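Glutathione S-transferase 2 (Onchocerca volvulus, PDB 1TU7) catalyses the conjugation of glutathione to electrophilic compounds as a homodimeric Pi-class transferase and probably serves as a main detoxification enzyme of this parasitic nematode. Local coordinates at residues Ser9-Ala14 with Leu154-Asp159; Pro16-Leu21 with Ile26-Asp31; Val99-Met104 with Pro201-Gly206. One frame throughout, in Å; residues are numbered along the deposited sequence.

Contact 2 (16-21 with 26-31) lies within the thioredoxin-like N-terminal domain, where it packs helix 15-23 against the chain leading into strand 29-33. Contact 1 (9-14 with 154-159) ties the loop before that helix to helix 149-164 of the C-terminal domain, and contact 3 (99-104 with 201-206) joins helix 81-107 to the C-terminal tail. Along the chain contact 2 is nested inside contact 1, whereas contacts 1 and 3 alternate. Centres of contacts 1 and 2 are 12 Å apart, those of 1 and 3 10 Å, those of 2 and 3 21 Å. Contact 1 therefore sits between the others, linking both domains and the tail beside the glutathione site.

Contact 1 of 3, residues Ser9-Ala14 with Leu154-Asp159; sequences SIRGLA and LFEELD. With GSH (glutathione), chain C.
A buried salt-bridge network joins Arg11, in the loop between strand 3-8 and helix 15-23, to Glu156 and Asp159, on helix 149-164, and so bridges the two domains of the subunit. The arginine chain bends at its third torsion (chi3 64°), which turns the guanidinium edge toward both carboxylates. It grips Glu156 side-on. Arg11 NE lies 3.0 Å from Glu156 OE2 in a nearly straight bond that uses the syn lone pair and stays close to the guanidinium plane. The second bond, from Arg11 NH2 to Glu156 OE1, is also 3.0 Å but more bent, and it reaches the oxygen from above the carboxylate plane. This asymmetry is consistent with the 47° between the two planes.

Asp159, three residues, a little under one turn, further on, takes Arg11 NH2 on the anti side of OD2 at 2.8 Å, with an N-H...O angle of 172°. Arg11 NH2 thus serves two acids at once. Two waters extend the network: one spans Arg11 NH1 and Asp159 OD2, and the other donates to Gly12 O and to Glu156 OE2, the latter at 2.7 Å. With bonds from several directions the guanidinium is fixed in rotation. Arg195 approaches as well, in long, weak ion pairs with the same two acids, whose paired negative charge probably offsets the closeness of the two arginines.

Two residues along the loop, Leu13 CD1 packs 3.5 Å from the glutathione sulfur SG2, while the Leu13 backbone N is hydrogen-bonded to Tyr7 OH. The ion pairs consequently fasten to the helical domain a loop that also lines the thiol end of the glutathione pocket. This is the interface between the thioredoxin-like and all-helical domains of the cytosolic glutathione transferase fold.

Contact 2 of 3, residues Pro16-Leu21 with Ile26-Asp31; sequences PIRLFL and IKFIDD
Leu21 packs against Ile26 and Phe28 inside the beta-alpha-beta unit of the thioredoxin-like domain, formed by strand 3-8, helix 15-23 and strand 29-33. Followed outward, its CB and CD1 both meet Phe28, whereas CD2 goes to Ile26. Leu21 CB comes first, 3.6 Å from Phe28 CD1 and as near to CE1, beside the bond between those two ring atoms. CG lies beside the backbone N, and the chain divides there into two methyl groups that part company. Leu21 CD1 stands over the centre of the Phe28 ring, 3.7 Å from the centroid and only 11° off the normal, which meets the definition of a CH-pi contact over the face. Leu21 CD2 turns to the other residue and rests 3.7 Å from Ile26 CG2.

Ile26 has two further partners in the helix. Its CD1 touches Phe20 CE2 at 3.8 Å, in the plane of that ring and at its edge, and its backbone N donates to Leu21 O, so that the chain leaving the helix is tied back to it. Tyr3 of strand 3-8 touches both Ile26 and Phe28, placing this apolar cluster between helix and sheet.

Nearer the start of the helix the contact becomes polar. Arg18, extended from CG to NE, has its NH1 bonded to Ile10 O and in a salt bridge with Glu15, while NH2 reaches Phe8 O. These bonds fix the guanidinium against the end of strand 3-8 and the loop after it, with Glu15 at the helix start, and leave NE to face strand 29-33. A water bonded to Arg18 NH2 probably also donates to Asp30 OD2. The salt bridge itself runs from Arg18 NE to the syn lone pair of Asp30 OD2, 2.9 Å long, with the oxygen tilted from the guanidinium plane and the two flat groups 69° apart.

Contact 3 of 3, residues Val99-Met104 with Pro201-Gly206; sequences VKYTRM and PVNGNG
The first torsions of Tyr101 and Asn203 send the two side chains toward each other from opposite directions. In Tyr101, CG stands anti to the backbone N (chi1 168°), and the ring extends from helix 81-107 toward the C-terminal tail. In Asn203, CG lies beside the backbone N (chi1 -52°), which presents the amide to the phenol. The polar contact runs between Tyr101 OH and Asn203 OD1, 2.9 Å apart. This bond, donated by the phenol, is weak, and it is not settled that the proton lies here, since another acceptor is within its reach.

Asn203 ND2 lies near the ring plane, at the edge, 3.7 Å from Tyr101 CE2, and the amide is turned 46° from the ring. It is therefore not stacked on a face of the tyrosine. Val202 supplies the apolar part: its CG1 comes within 3.4 Å of Tyr101 OH and 4.3 Å of Tyr101 CZ, an oblique approach that packs one methyl branch against the phenol end. The contact is small, 112 Å² in all, and falls on the hydroxyl end and neighbouring edge of the tyrosine.

The tail is shaped by a type I beta turn from Asn203 to Gly206, closed by a weak backbone bond from Gly206 N to Asn203 O. Further ties to helix 81-107 come from Tyr106 OH, bonded to Gly204 N, and from Ile105 O, which accepts from Asn205 ND2.

Around this pairing, Tyr116 of helix 109-132 packs on Tyr101, whose ring also meets His161 of helix 149-164. Val160 and Ile163 of that same helix touch Val202, while Arg11 N and Gly12 N bond to Pro201 O and Val202 O, joining the tail to the loop between strand 3-8 and helix 15-23.

Contact 1 of 3, residues Ser9-Ala14 with Leu154-Asp159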
loop_
_atom_site.group_PDB
_atom_site.type_symbol
_atom_site.label_atom_id
_atom_site.label_comp_id
_atom_site.label_asym_id
_atom_site.label_seq_id
_atom_site.Cartn_x
_atom_site.Cartn_y
_atom_site.Cartn_z
ATOM N N SER A 9 17.968 -11.534 2.144
ATOM C CA SER A 9 18.619 -11.628 3.429
ATOM C C SER A 9 18.949 -10.250 3.972
ATOM O O SER A 9 20.087 -9.927 4.291
ATOM C CB SER A 9 19.855 -12.525 3.374
ATOM O OG SER A 9 20.119 -13.008 4.663
ATOM N N ILE A 10 17.908 -9.435 4.066
ATOM C CA ILE A 10 17.959 -8.077 4.588
ATOM C C ILE A 10 16.637 -7.879 5.317
ATOM O O ILE A 10 15.706 -8.678 5.181
ATOM C CB ILE A 10 18.072 -6.996 3.458
ATOM C CG1 ILE A 10 16.827 -7.004 2.581
ATOM C CG2 ILE A 10 19.357 -7.194 2.653
ATOM C CD1 ILE A 10 16.713 -5.865 1.580
ATOM N N ARG A 11 16.535 -6.783 6.050
ATOM C CA ARG A 11 15.301 -6.449 6.725
ATOM C C ARG A 11 14.244 -6.029 5.716
ATOM O O ARG A 11 13.251 -6.740 5.527
ATOM C CB ARG A 11 15.546 -5.419 7.794
ATOM C CG ARG A 11 16.332 -6.000 8.972
ATOM C CD ARG A 11 17.030 -4.999 9.866
ATOM N NE ARG A 11 16.109 -4.129 10.549
ATOM C CZ ARG A 11 16.412 -3.434 11.639
ATOM N NH1 ARG A 11 17.616 -3.501 12.164
ATOM N NH2 ARG A 11 15.519 -2.649 12.207
ATOM N N GLY A 12 14.471 -4.908 5.051
ATOM C CA GLY A 12 13.613 -4.480 3.973
ATOM C C GLY A 12 12.131 -4.585 4.269
ATOM O O GLY A 12 11.675 -4.245 5.352
ATOM N N LEU A 13 11.373 -5.039 3.282
ATOM C CA LEU A 13 9.917 -5.122 3.377
ATOM C C LEU A 13 9.431 -6.268 4.194
ATOM O O LEU A 13 8.271 -6.268 4.615
ATOM C CB LEU A 13 9.315 -5.259 1.976
ATOM C CG LEU A 13 9.569 -4.099 1.024
ATOM C CD1 LEU A 13 9.011 -4.460 -0.330
ATOM C CD2 LEU A 13 8.953 -2.808 1.554
ATOM N N ALA A 14 10.273 -7.268 4.409
ATOM C CA ALA A 14 9.881 -8.463 5.146
ATOM C C ALA A 14 9.882 -8.228 6.620
ATOM O O ALA A 14 9.203 -8.964 7.315
ATOM C CB ALA A 14 10.782 -9.627 4.836
ATOM N N LEU A 154 5.332 0.171 12.474
ATOM C CA LEU A 154 5.836 1.406 13.077
ATOM C C LEU A 154 7.152 1.162 13.810
ATOM O O LEU A 154 8.090 1.948 13.714
ATOM C CB LEU A 154 4.795 2.036 13.995
ATOM C CG LEU A 154 5.239 3.333 14.691
ATOM C CD1 LEU A 154 5.546 4.428 13.710
ATOM C CD2 LEU A 154 4.140 3.774 15.639
ATOM N N PHE A 155 7.203 0.094 14.600
ATOM C CA PHE A 155 8.411 -0.267 15.318
ATOM C C PHE A 155 9.601 -0.355 14.368
ATOM O O PHE A 155 10.656 0.249 14.598
ATOM C CB PHE A 155 8.213 -1.586 16.073
ATOM C CG PHE A 155 9.464 -2.114 16.736
ATOM C CD1 PHE A 155 9.804 -3.446 16.622
ATOM C CD2 PHE A 155 10.278 -1.291 17.498
ATOM C CE1 PHE A 155 10.926 -3.955 17.204
ATOM C CE2 PHE A 155 11.402 -1.795 18.112
ATOM C CZ PHE A 155 11.725 -3.127 17.971
ATOM N N GLU A 156 9.465 -1.102 13.293
ATOM C CA GLU A 156 10.564 -1.255 12.363
ATOM C C GLU A 156 10.950 0.077 11.736
ATOM O O GLU A 156 12.122 0.389 11.620
ATOM C CB GLU A 156 10.199 -2.279 11.282
ATOM C CG GLU A 156 11.253 -2.429 10.197
ATOM C CD GLU A 156 12.554 -3.092 10.607
ATOM O OE1 GLU A 156 12.706 -3.451 11.803
ATOM O OE2 GLU A 156 13.406 -3.278 9.686
ATOM N N GLU A 157 9.975 0.883 11.362
ATOM C CA GLU A 157 10.286 2.163 10.714
ATOM C C GLU A 157 11.028 3.075 11.663
ATOM O O GLU A 157 11.998 3.745 11.254
ATOM C CB GLU A 157 9.029 2.821 10.162
ATOM C CG GLU A 157 9.341 3.786 9.038
ATOM C CD GLU A 157 9.899 3.068 7.846
ATOM O OE1 GLU A 157 9.639 1.862 7.632
ATOM O OE2 GLU A 157 10.625 3.733 7.084
ATOM N N LEU A 158 10.628 3.115 12.922
ATOM C CA LEU A 158 11.343 3.913 13.921
ATOM C C LEU A 158 12.742 3.350 14.141
ATOM O O LEU A 158 13.697 4.106 14.302
ATOM C CB LEU A 158 10.588 3.935 15.238
ATOM C CG LEU A 158 9.234 4.644 15.164
ATOM C CD1 LEU A 158 8.528 4.493 16.471
ATOM C CD2 LEU A 158 9.326 6.110 14.724
ATOM N N ASP A 159 12.884 2.037 14.153
ATOM C CA ASP A 159 14.168 1.418 14.430
ATOM C C ASP A 159 15.153 1.729 13.310
ATOM O O ASP A 159 16.282 2.126 13.556
ATOM C CB ASP A 159 13.993 -0.075 14.620
ATOM C CG ASP A 159 15.173 -0.699 15.284
ATOM O OD1 ASP A 159 15.298 -0.521 16.516
ATOM O OD2 ASP A 159 16.028 -1.321 14.650
HETATM N N1 GSH C . 4.487 -3.732 -3.152
HETATM C CA1 GSH C . 5.439 -4.750 -2.926
HETATM C C1 GSH C . 5.309 -5.390 -1.608
HETATM O O11 GSH C . 4.988 -4.533 -0.621
HETATM O O12 GSH C . 5.533 -6.601 -1.241
HETATM C CB1 GSH C . 6.843 -4.581 -3.325
HETATM C CG1 GSH C . 7.692 -5.815 -3.489
HETATM C CD1 GSH C . 9.099 -5.451 -3.937
HETATM O OE1 GSH C . 9.346 -4.183 -4.343
HETATM N N2 GSH C . 10.017 -6.378 -3.887
HETATM C CA2 GSH C . 11.423 -6.147 -4.224
HETATM C C2 GSH C . 11.901 -7.282 -5.041
HETATM O O2 GSH C . 11.330 -8.531 -4.913
HETATM C CB2 GSH C . 12.283 -6.100 -2.965
HETATM S SG2 GSH C . 12.036 -4.561 -2.052
HETATM N N3 GSH C . 12.877 -7.089 -5.912
HETATM C CA3 GSH C . 13.331 -8.219 -6.677
HETATM C C3 GSH C . 13.118 -7.997 -8.139
HETATM O O31 GSH C . 12.163 -7.246 -8.649
HETATM O O32 GSH C . 14.012 -8.651 -8.996
HETATM O O HOH W 1 18.339 -2.614 14.893
HETATM O O HOH W 2 12.908 -2.436 7.160
#

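Contact 2 of 3, residues Pro16-Leu21 with Ile26-Asp31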
loop_
_atom_site.group_PDB
_atom_site.type_symbol
_atom_site.label_atom_id
_atom_site.label_comp_id
_atom_site.label_asym_id
_atom_site.label_seq_id
_atom_site.Cartn_x
_atom_site.Cartn_y
_atom_site.Cartn_z
ATOM N N PRO A 16 8.732 -6.212 9.013
ATOM C CA PRO A 16 7.527 -6.109 9.850
ATOM C C PRO A 16 6.791 -7.422 9.959
ATOM O O PRO A 16 6.172 -7.689 11.005
ATOM C CB PRO A 16 6.702 -5.040 9.178
ATOM C CG PRO A 16 7.729 -4.211 8.499
ATOM C CD PRO A 16 8.743 -5.186 7.945
ATOM N N ILE A 17 6.821 -8.230 8.892
ATOM C CA ILE A 17 6.191 -9.558 8.926
ATOM C C ILE A 17 6.962 -10.493 9.856
ATOM O O ILE A 17 6.388 -11.204 10.670
ATOM C CB ILE A 17 6.040 -10.126 7.524
ATOM C CG1 ILE A 17 5.179 -9.203 6.626
ATOM C CG2 ILE A 17 5.486 -11.532 7.592
ATOM C CD1 ILE A 17 5.472 -9.373 5.155
ATOM N N ARG A 18 8.275 -10.525 9.724
ATOM C CA ARG A 18 9.094 -11.306 10.646
ATOM C C ARG A 18 8.815 -10.908 12.080
ATOM O O ARG A 18 8.673 -11.753 12.949
ATOM C CB ARG A 18 10.564 -11.098 10.330
ATOM C CG ARG A 18 11.014 -11.685 9.019
ATOM C CD ARG A 18 12.457 -11.540 8.791
ATOM N NE ARG A 18 12.912 -11.981 7.469
ATOM C CZ ARG A 18 13.602 -11.236 6.633
ATOM N NH1 ARG A 18 13.857 -9.978 6.888
ATOM N NH2 ARG A 18 14.013 -11.762 5.481
ATOM N N LEU A 19 8.718 -9.613 12.349
ATOM C CA LEU A 19 8.485 -9.135 13.704
ATOM C C LEU A 19 7.136 -9.622 14.223
ATOM O O LEU A 19 7.033 -10.016 15.373
ATOM C CB LEU A 19 8.580 -7.613 13.776
ATOM C CG LEU A 19 9.981 -7.035 13.573
ATOM C CD1 LEU A 19 9.973 -5.566 13.191
ATOM C CD2 LEU A 19 10.828 -7.252 14.839
ATOM N N PHE A 20 6.092 -9.543 13.390
ATOM C CA PHE A 20 4.772 -10.072 13.731
ATOM C C PHE A 20 4.870 -11.535 14.175
ATOM O O PHE A 20 4.410 -11.894 15.242
ATOM C CB PHE A 20 3.830 -9.886 12.533
ATOM C CG PHE A 20 2.420 -10.357 12.745
ATOM C CD1 PHE A 20 1.380 -9.453 12.604
ATOM C CD2 PHE A 20 2.096 -11.672 12.993
ATOM C CE1 PHE A 20 0.067 -9.843 12.744
ATOM C CE2 PHE A 20 0.757 -12.053 13.134
ATOM C CZ PHE A 20 -0.245 -11.126 13.005
ATOM N N LEU A 21 5.508 -12.356 13.347
ATOM C CA LEU A 21 5.581 -13.791 13.561
ATOM C C LEU A 21 6.394 -14.072 14.821
ATOM O O LEU A 21 6.005 -14.878 15.643
ATOM C CB LEU A 21 6.178 -14.451 12.328
ATOM C CG LEU A 21 5.349 -14.384 11.059
ATOM C CD1 LEU A 21 6.164 -14.741 9.868
ATOM C CD2 LEU A 21 4.139 -15.322 11.149
ATOM N N ILE A 26 4.667 -17.366 16.324
ATOM C CA ILE A 26 4.255 -18.198 15.200
ATOM C C ILE A 26 5.528 -18.689 14.561
ATOM O O ILE A 26 6.306 -17.900 13.979
ATOM C CB ILE A 26 3.409 -17.409 14.186
ATOM C CG1 ILE A 26 2.183 -16.816 14.850
ATOM C CG2 ILE A 26 3.060 -18.302 12.991
ATOM C CD1 ILE A 26 1.558 -15.711 13.998
ATOM N N LYS A 27 5.805 -19.975 14.713
ATOM C CA LYS A 27 7.023 -20.523 14.167
ATOM C C LYS A 27 6.936 -20.584 12.664
ATOM O O LYS A 27 5.911 -20.949 12.092
ATOM C CB LYS A 27 7.324 -21.899 14.760
ATOM C CG LYS A 27 7.254 -21.952 16.258
ATOM C CD LYS A 27 8.235 -21.053 16.912
ATOM C CE LYS A 27 8.392 -21.543 18.370
ATOM N NZ LYS A 27 9.171 -20.674 19.257
ATOM N N PHE A 28 8.011 -20.162 12.019
ATOM C CA PHE A 28 8.089 -20.093 10.569
ATOM C C PHE A 28 9.495 -20.362 10.036
ATOM O O PHE A 28 10.516 -20.168 10.734
ATOM C CB PHE A 28 7.569 -18.728 10.059
ATOM C CG PHE A 28 8.493 -17.564 10.356
ATOM C CD1 PHE A 28 8.577 -17.026 11.626
ATOM C CD2 PHE A 28 9.242 -16.990 9.334
ATOM C CE1 PHE A 28 9.414 -15.945 11.879
ATOM C CE2 PHE A 28 10.085 -15.919 9.590
ATOM C CZ PHE A 28 10.154 -15.391 10.868
ATOM N N ILE A 29 9.544 -20.794 8.775
ATOM C CA ILE A 29 10.798 -20.879 8.031
ATOM C C ILE A 29 11.115 -19.494 7.508
ATOM O O ILE A 29 10.350 -18.938 6.721
ATOM C CB ILE A 29 10.722 -21.876 6.865
ATOM C CG1 ILE A 29 10.500 -23.302 7.388
ATOM C CG2 ILE A 29 11.975 -21.811 6.049
ATOM C CD1 ILE A 29 9.917 -24.192 6.344
ATOM N N ASP A 30 12.217 -18.929 7.992
ATOM C CA ASP A 30 12.739 -17.643 7.506
ATOM C C ASP A 30 13.640 -17.918 6.327
ATOM O O ASP A 30 14.809 -18.229 6.508
ATOM C CB ASP A 30 13.433 -16.871 8.640
ATOM C CG ASP A 30 13.607 -15.417 8.324
ATOM O OD1 ASP A 30 14.442 -14.743 8.979
ATOM O OD2 ASP A 30 12.917 -14.853 7.461
ATOM N N ASP A 31 13.045 -17.937 5.138
ATOM C CA ASP A 31 13.700 -18.356 3.915
ATOM C C ASP A 31 14.352 -17.151 3.253
ATOM O O ASP A 31 13.711 -16.409 2.525
ATOM C CB ASP A 31 12.651 -19.024 3.006
ATOM C CG ASP A 31 13.197 -19.503 1.703
ATOM O OD1 ASP A 31 12.433 -19.558 0.706
ATOM O OD2 ASP A 31 14.368 -19.891 1.596
HETATM O O HOH W 3 12.897 -14.364 4.754
#

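Contact 3 of 3, residues Val99-Met104 with Pro201-Gly206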
loop_
_atom_site.group_PDB
_atom_site.type_symbol
_atom_site.label_atom_id
_atom_site.label_comp_id
_atom_site.label_asym_id
_atom_site.label_seq_id
_atom_site.Cartn_x
_atom_site.Cartn_y
_atom_site.Cartn_z
ATOM N N VAL A 99 8.826 4.631 1.837
ATOM C CA VAL A 99 9.108 4.963 0.433
ATOM C C VAL A 99 10.117 6.107 0.380
ATOM O O VAL A 99 11.071 6.065 -0.404
ATOM C CB VAL A 99 7.820 5.347 -0.317
ATOM C CG1 VAL A 99 8.108 5.968 -1.685
ATOM C CG2 VAL A 99 6.955 4.131 -0.521
ATOM N N LYS A 100 9.944 7.112 1.216
ATOM C CA LYS A 100 10.881 8.238 1.237
ATOM C C LYS A 100 12.261 7.792 1.684
ATOM O O LYS A 100 13.292 8.171 1.081
ATOM C CB LYS A 100 10.393 9.366 2.143
ATOM C CG LYS A 100 9.136 10.045 1.608
ATOM C CD LYS A 100 8.630 11.171 2.493
ATOM C CE LYS A 100 7.310 11.709 1.954
ATOM N NZ LYS A 100 6.162 10.752 2.078
ATOM N N TYR A 101 12.287 7.021 2.753
ATOM C CA TYR A 101 13.521 6.469 3.276
ATOM C C TYR A 101 14.239 5.644 2.213
ATOM O O TYR A 101 15.425 5.856 1.968
ATOM C CB TYR A 101 13.203 5.621 4.512
ATOM C CG TYR A 101 14.338 4.760 4.993
ATOM C CD1 TYR A 101 15.332 5.292 5.793
ATOM C CD2 TYR A 101 14.412 3.415 4.645
ATOM C CE1 TYR A 101 16.396 4.514 6.229
ATOM C CE2 TYR A 101 15.458 2.618 5.095
ATOM C CZ TYR A 101 16.438 3.161 5.881
ATOM O OH TYR A 101 17.462 2.338 6.311
ATOM N N THR A 102 13.529 4.738 1.561
ATOM C CA THR A 102 14.194 3.865 0.577
ATOM C C THR A 102 14.655 4.611 -0.679
ATOM O O THR A 102 15.677 4.246 -1.255
ATOM C CB THR A 102 13.334 2.665 0.186
ATOM O OG1 THR A 102 12.076 3.085 -0.275
ATOM C CG2 THR A 102 13.014 1.798 1.355
ATOM N N ARG A 103 13.952 5.660 -1.089
ATOM C CA ARG A 103 14.387 6.443 -2.252
ATOM C C ARG A 103 15.735 7.074 -1.908
ATOM O O ARG A 103 16.673 7.035 -2.699
ATOM C CB ARG A 103 13.364 7.518 -2.592
ATOM N N MET A 104 15.851 7.612 -0.706
ATOM C CA MET A 104 17.100 8.209 -0.253
ATOM C C MET A 104 18.193 7.144 -0.217
ATOM O O MET A 104 19.260 7.323 -0.789
ATOM C CB MET A 104 16.926 8.912 1.069
ATOM C CG MET A 104 18.185 9.524 1.616
ATOM S SD MET A 104 19.209 8.395 2.562
ATOM C CE MET A 104 18.079 8.009 3.868
ATOM N N PRO A 201 21.718 -6.554 7.457
ATOM C CA PRO A 201 21.555 -5.293 6.732
ATOM C C PRO A 201 20.103 -4.847 6.692
ATOM O O PRO A 201 19.211 -5.670 6.535
ATOM C CB PRO A 201 22.052 -5.607 5.320
ATOM C CG PRO A 201 22.770 -6.836 5.413
ATOM C CD PRO A 201 22.272 -7.619 6.600
ATOM N N VAL A 202 19.878 -3.560 6.859
ATOM C CA VAL A 202 18.534 -3.013 6.696
ATOM C C VAL A 202 18.093 -3.109 5.241
ATOM O O VAL A 202 16.958 -3.468 4.947
ATOM C CB VAL A 202 18.417 -1.552 7.201
ATOM C CG1 VAL A 202 17.019 -0.999 6.964
ATOM C CG2 VAL A 202 18.801 -1.462 8.679
ATOM N N ASN A 203 19.008 -2.729 4.342
ATOM C CA ASN A 203 18.698 -2.569 2.929
ATOM C C ASN A 203 19.613 -3.426 2.065
ATOM O O ASN A 203 20.624 -3.927 2.522
ATOM C CB ASN A 203 18.836 -1.089 2.560
ATOM C CG ASN A 203 18.029 -0.202 3.495
ATOM O OD1 ASN A 203 18.572 0.629 4.270
ATOM N ND2 ASN A 203 16.745 -0.430 3.480
ATOM N N GLY A 204 19.213 -3.610 0.814
ATOM C CA GLY A 204 19.918 -4.477 -0.129
ATOM C C GLY A 204 21.226 -3.952 -0.661
ATOM O O GLY A 204 22.017 -4.700 -1.253
ATOM N N ASN A 205 21.470 -2.661 -0.481
ATOM C CA ASN A 205 22.728 -2.071 -0.911
ATOM C C ASN A 205 23.704 -1.846 0.246
ATOM O O ASN A 205 24.761 -1.262 0.066
ATOM C CB ASN A 205 22.454 -0.765 -1.668
ATOM C CG ASN A 205 21.905 0.327 -0.772
ATOM O OD1 ASN A 205 21.644 0.099 0.417
ATOM N ND2 ASN A 205 21.755 1.537 -1.325
ATOM N N GLY A 206 23.339 -2.304 1.445
ATOM C CA GLY A 206 24.184 -2.217 2.604
ATOM C C GLY A 206 24.316 -0.833 3.214
ATOM O O GLY A 206 25.061 -0.657 4.147
#